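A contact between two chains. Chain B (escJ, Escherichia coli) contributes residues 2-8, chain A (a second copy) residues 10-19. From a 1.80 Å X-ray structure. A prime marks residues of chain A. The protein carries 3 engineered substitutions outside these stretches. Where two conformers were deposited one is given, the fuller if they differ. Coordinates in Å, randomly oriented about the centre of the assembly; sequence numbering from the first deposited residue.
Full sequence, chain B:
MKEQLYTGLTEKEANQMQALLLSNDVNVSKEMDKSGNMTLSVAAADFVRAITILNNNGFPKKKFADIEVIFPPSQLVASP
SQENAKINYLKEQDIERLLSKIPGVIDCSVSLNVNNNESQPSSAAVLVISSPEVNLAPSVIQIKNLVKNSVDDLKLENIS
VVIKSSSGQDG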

ATOM      1  N   LYS B   2      20.249  -7.073  30.528  1.00 27.19           N
ATOM      2  CA  LYS B   2      19.395  -6.491  29.436  1.00 26.82           C
ATOM      3  C   LYS B   2      17.979  -6.196  29.914  1.00 25.15           C
ATOM      4  O   LYS B   2      17.410  -6.944  30.698  1.00 25.73           O
ATOM      5  CB  LYS B   2      19.323  -7.423  28.227  1.00 28.17           C
ATOM      6  CG  LYS B   2      20.603  -7.424  27.368  1.00 31.93           C
ATOM      7  CD  LYS B   2      20.631  -6.276  26.346  1.00 36.00           C
ATOM      8  CE  LYS B   2      21.447  -6.597  25.081  1.00 37.17           C
ATOM      9  NZ  LYS B   2      22.929  -6.411  25.280  1.00 39.02           N
ATOM     10  N   GLU B   3      17.403  -5.117  29.398  1.00 22.69           N
ATOM     11  CA  GLU B   3      16.018  -4.767  29.655  1.00 21.57           C
ATOM     12  C   GLU B   3      15.190  -5.008  28.396  1.00 20.87           C
ATOM     13  O   GLU B   3      15.593  -4.637  27.301  1.00 20.58           O
ATOM     14  CB  GLU B   3      15.890  -3.288  30.033  1.00 21.97           C
ATOM     15  CG  GLU B   3      16.449  -2.915  31.401  1.00 22.43           C
ATOM     16  CD  GLU B   3      15.666  -3.501  32.562  1.00 22.71           C
ATOM     17  OE1 GLU B   3      14.477  -3.855  32.424  1.00 22.99           O
ATOM     18  OE2 GLU B   3      16.256  -3.594  33.638  1.00 28.14           O
ATOM     19  N   GLN B   4      14.029  -5.615  28.565  1.00 20.01           N
ATOM     20  CA  GLN B   4      13.091  -5.803  27.468  1.00 19.94           C
ATOM     21  C   GLN B   4      12.480  -4.461  27.028  1.00 19.83           C
ATOM     22  O   GLN B   4      12.153  -3.627  27.865  1.00 18.39           O
ATOM     23  CB  GLN B   4      12.012  -6.741  27.938  1.00 20.31           C
ATOM     24  CG  GLN B   4      11.067  -7.222  26.886  1.00 23.00           C
ATOM     25  CD  GLN B   4      10.080  -8.173  27.470  1.00 26.70           C
ATOM     26  OE1 GLN B   4       8.947  -7.779  27.790  1.00 29.17           O
ATOM     27  NE2 GLN B   4      10.503  -9.438  27.649  1.00 28.12           N
ATOM     28  N   LEU B   5      12.394  -4.250  25.710  1.00 18.75           N
ATOM     29  CA  LEU B   5      11.678  -3.123  25.121  1.00 18.88           C
ATOM     30  C   LEU B   5      10.260  -3.584  24.800  1.00 18.65           C
ATOM     31  O   LEU B   5       9.299  -3.225  25.479  1.00 17.30           O
ATOM     32  CB  LEU B   5      12.382  -2.651  23.846  1.00 19.34           C
ATOM     33  CG  LEU B   5      13.324  -1.450  23.808  1.00 22.88           C
ATOM     34  CD1 LEU B   5      13.720  -0.871  25.142  1.00 23.52           C
ATOM     35  CD2 LEU B   5      14.532  -1.717  22.915  1.00 22.78           C
ATOM     36  N   TYR B   6      10.130  -4.425  23.776  1.00 17.88           N
ATOM     37  CA  TYR B   6       8.828  -4.917  23.332  1.00 18.33           C
ATOM     38  C   TYR B   6       8.945  -6.366  22.863  1.00 19.44           C
ATOM     39  O   TYR B   6       9.997  -6.763  22.337  1.00 19.78           O
ATOM     40  CB  TYR B   6       8.285  -4.050  22.191  1.00 18.50           C
ATOM     41  CG  TYR B   6       8.014  -2.635  22.618  1.00 17.17           C
ATOM     42  CD1 TYR B   6       8.912  -1.622  22.347  1.00 18.23           C
ATOM     43  CD2 TYR B   6       6.865  -2.320  23.348  1.00 18.52           C
ATOM     44  CE1 TYR B   6       8.672  -0.314  22.777  1.00 19.96           C
ATOM     45  CE2 TYR B   6       6.627  -1.030  23.782  1.00 19.39           C
ATOM     46  CZ  TYR B   6       7.526  -0.041  23.506  1.00 19.17           C
ATOM     47  OH  TYR B   6       7.264   1.230  23.953  1.00 20.10           O
ATOM     48  N   THR B   7       7.881  -7.138  23.090  1.00 20.87           N
ATOM     49  CA  THR B   7       7.726  -8.507  22.585  1.00 21.60           C
ATOM     50  C   THR B   7       6.601  -8.529  21.565  1.00 21.92           C
ATOM     51  O   THR B   7       5.901  -7.541  21.375  1.00 21.73           O
ATOM     52  CB  THR B   7       7.354  -9.512  23.716  1.00 22.10           C
ATOM     53  OG1 THR B   7       6.059  -9.200  24.254  1.00 23.01           O
ATOM     54  CG2 THR B   7       8.270  -9.417  24.903  1.00 23.47           C
ATOM     55  N   GLY B   8       6.431  -9.672  20.905  1.00 22.43           N
ATOM     56  CA  GLY B   8       5.326  -9.873  19.986  1.00 22.76           C
ATOM     57  C   GLY B   8       5.324  -9.013  18.736  1.00 22.16           C
ATOM     58  O   GLY B   8       4.270  -8.790  18.141  1.00 23.09           O
TER
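Chain A 10-19: TEKEANQMQA

This is a polar contact in which one face of a helix from chain A lies across a short strand of chain B and is held by hydrogen bonds that link Glu11′ and Asn15′ to the end of the strand and the corner that follows it. In chain A, residues 11-19 are helical, and the helix continues later in the chain. Thr10′ is its N-cap: Glu13′ N donates to Thr10′ OG1 at 3.2 Å. The regular ladder of backbone hydrogen bonds follows, from Ala14′ N to Thr10′ O (3.0 Å) through Ala19′ N to Asn15′ O (2.9 Å).

In chain B, Glu3 and Gln4 lie in a short strand. The chain turns a corner at Thr7 and Gly8. Gly8 has a positive phi (66°), which favours glycine.

The helix and strand axes approach to 8.5 Å. Their N-to-C directions differ by 131°, so the helix runs obliquely, nearer antiparallel than parallel. The start of the helix therefore lies by the end of the strand, and later turns lie by its beginning. Tyr6 CA and Glu11′ CA are 6.4 Å apart. Leu5 CA and Asn15′ CA are 7.1 Å apart.

Glu11′, Asn15′ and Gln18′ all have CA-to-CB bonds directed toward the strand. Their spacing of four and three residues places them on one side of the helix.

Glu11′ makes the tightest contact. Its carboxylate accepts two hydrogen bonds from the same residue: Thr7 OG1 donates to Glu11′ OE1 at a very short 2.5 Å, and Thr7 N donates to Glu11′ OE2 at 2.9 Å, nearly straight at 170°. A water adds a bridge, donating to Glu11′ OE2 and to Thr7 O, each 3.1 Å from its oxygen.

One turn on, Asn15′ ND2 donates to Leu5 O at 2.9 Å with an angle of 174°. Leu5 thus takes part through its backbone, while its CA-to-CB bond points away from the helix.

Tyr6 fills the space beside these bonds. Asn15′ ND2 lies over one face of its ring, 3.2 Å from Tyr6 CZ. Glu11′ and Lys12′ meet the ring edge, with Lys12′ CA 3.9 Å from Tyr6 CE2. The long side chain of Lys12′ leads away from the strand.

At the beginning of the strand, the CA-to-CB bond of Glu3 points toward the helix, and its side chain meets Gln18′. The two stretches together bury 394 Å², with Glu11′ and Tyr6 covered most.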

ATOM      1  N   THR A  10       0.778  -2.629  30.554  1.00 16.73           N
ATOM      2  CA  THR A  10       1.186  -2.873  29.171  1.00 16.69           C
ATOM      3  C   THR A  10       2.679  -2.646  29.036  1.00 16.58           C
ATOM      4  O   THR A  10       3.303  -1.970  29.858  1.00 15.00           O
ATOM      5  CB  THR A  10       0.459  -1.980  28.153  1.00 16.71           C
ATOM      6  OG1 THR A  10       0.807  -0.605  28.343  1.00 17.01           O
ATOM      7  CG2 THR A  10      -1.078  -2.059  28.293  1.00 19.26           C
ATOM      8  N   GLU A  11       3.258  -3.205  27.982  1.00 16.68           N
ATOM      9  CA  GLU A  11       4.671  -3.000  27.735  1.00 16.48           C
ATOM     10  C   GLU A  11       4.967  -1.512  27.523  1.00 16.81           C
ATOM     11  O   GLU A  11       5.924  -0.986  28.086  1.00 14.94           O
ATOM     12  CB  GLU A  11       5.138  -3.880  26.565  1.00 17.01           C
ATOM     13  CG  GLU A  11       5.203  -5.350  26.948  1.00 17.78           C
ATOM     14  CD  GLU A  11       5.563  -6.272  25.795  1.00 21.83           C
ATOM     15  OE1 GLU A  11       5.516  -7.510  25.996  1.00 25.65           O
ATOM     16  OE2 GLU A  11       5.895  -5.763  24.718  1.00 22.68           O
ATOM     17  N   LYS A  12       4.122  -0.816  26.763  1.00 17.35           N
ATOM     18  CA  LYS A  12       4.341   0.602  26.457  1.00 18.37           C
ATOM     19  C   LYS A  12       4.332   1.470  27.722  1.00 17.85           C
ATOM     20  O   LYS A  12       5.216   2.306  27.912  1.00 17.39           O
ATOM     21  CB  LYS A  12       3.269   1.125  25.498  1.00 19.17           C
ATOM     22  CG  LYS A  12       3.522   2.502  24.929  1.00 23.24           C
ATOM     23  CD  LYS A  12       2.408   2.843  23.924  1.00 27.99           C
ATOM     24  CE  LYS A  12       2.733   4.079  23.105  1.00 31.71           C
ATOM     25  NZ  LYS A  12       1.656   4.348  22.091  1.00 33.98           N
ATOM     26  N   GLU A  13       3.336   1.271  28.581  1.00 17.24           N
ATOM     27  CA  GLU A  13       3.230   2.084  29.786  1.00 17.53           C
ATOM     28  C   GLU A  13       4.323   1.738  30.805  1.00 16.07           C
ATOM     29  O   GLU A  13       4.879   2.645  31.422  1.00 16.45           O
ATOM     30  CB  GLU A  13       1.849   2.000  30.431  1.00 17.82           C
ATOM     31  CG  GLU A  13       1.764   2.881  31.671  1.00 20.23           C
ATOM     32  CD  GLU A  13       0.367   3.090  32.206  1.00 24.26           C
ATOM     33  OE1 GLU A  13      -0.477   2.178  32.153  1.00 28.04           O
ATOM     34  OE2 GLU A  13       0.133   4.179  32.716  1.00 26.28           O
ATOM     35  N   ALA A  14       4.636   0.456  30.986  1.00 14.40           N
ATOM     36  CA  ALA A  14       5.733   0.085  31.872  1.00 13.82           C
ATOM     37  C   ALA A  14       7.003   0.751  31.372  1.00 13.43           C
ATOM     38  O   ALA A  14       7.786   1.236  32.170  1.00 13.00           O
ATOM     39  CB  ALA A  14       5.908  -1.415  31.962  1.00 13.11           C
ATOM     40  N   ASN A  15       7.224   0.768  30.053  1.00 13.86           N
ATOM     41  CA  ASN A  15       8.401   1.442  29.517  1.00 14.00           C
ATOM     42  C   ASN A  15       8.435   2.934  29.810  1.00 13.75           C
ATOM     43  O   ASN A  15       9.482   3.475  30.140  1.00 13.71           O
ATOM     44  CB  ASN A  15       8.527   1.252  28.008  1.00 14.30           C
ATOM     45  CG  ASN A  15       8.970  -0.134  27.639  1.00 14.93           C
ATOM     46  OD1 ASN A  15       9.524  -0.869  28.458  1.00 16.31           O
ATOM     47  ND2 ASN A  15       8.725  -0.506  26.394  1.00 15.81           N
ATOM     48  N   GLN A  16       7.291   3.592  29.689  1.00 14.02           N
ATOM     49  CA  GLN A  16       7.208   5.014  29.982  1.00 14.42           C
ATOM     50  C   GLN A  16       7.529   5.275  31.461  1.00 13.60           C
ATOM     51  O   GLN A  16       8.298   6.173  31.792  1.00 13.27           O
ATOM     52  CB  GLN A  16       5.849   5.587  29.576  0.50 14.79           C
ATOM     53  CG  GLN A  16       5.498   5.535  28.039  0.50 15.63           C
ATOM     54  CD  GLN A  16       6.680   5.708  27.043  0.50 14.33           C
ATOM     55  OE1 GLN A  16       7.357   6.733  27.030  0.50 12.97           O
ATOM     56  NE2 GLN A  16       6.884   4.697  26.178  0.50 14.70           N
ATOM     57  N   MET A  17       6.973   4.454  32.331  1.00 13.23           N
ATOM     58  CA  MET A  17       7.187   4.590  33.776  1.00 13.13           C
ATOM     59  C   MET A  17       8.637   4.284  34.175  1.00 12.98           C
ATOM     60  O   MET A  17       9.226   4.993  35.006  1.00 12.16           O
ATOM     61  CB  MET A  17       6.222   3.697  34.533  1.00 14.15           C
ATOM     62  CG  MET A  17       4.793   4.170  34.427  1.00 14.51           C
ATOM     63  SD  MET A  17       3.575   2.983  34.901  1.00 18.39           S
ATOM     64  CE  MET A  17       3.752   3.057  36.528  1.00 15.21           C
ATOM     65  N   GLN A  18       9.211   3.227  33.585  1.00 12.64           N
ATOM     66  CA  GLN A  18      10.586   2.828  33.848  1.00 12.45           C
ATOM     67  C   GLN A  18      11.557   3.905  33.385  1.00 12.25           C
ATOM     68  O   GLN A  18      12.458   4.304  34.119  1.00 11.59           O
ATOM     69  CB  GLN A  18      10.877   1.490  33.174  1.00 12.72           C
ATOM     70  CG  GLN A  18      12.311   0.998  33.296  1.00 13.59           C
ATOM     71  CD  GLN A  18      12.487  -0.440  32.812  1.00 15.37           C
ATOM     72  OE1 GLN A  18      13.522  -1.103  33.090  1.00 18.74           O
ATOM     73  NE2 GLN A  18      11.517  -0.920  32.084  1.00 12.34           N
ATOM     74  N   ALA A  19      11.347   4.438  32.185  1.00 12.01           N
ATOM     75  CA  ALA A  19      12.215   5.497  31.692  1.00 12.35           C
ATOM     76  C   ALA A  19      12.080   6.772  32.524  1.00 13.12           C
ATOM     77  O   ALA A  19      13.073   7.428  32.804  1.00 12.58           O
ATOM     78  CB  ALA A  19      11.962   5.770  30.204  1.00 13.03           C
TER
HETATM   79  O   HOH W   1       3.973  -5.363  22.343  1.00 54.12           O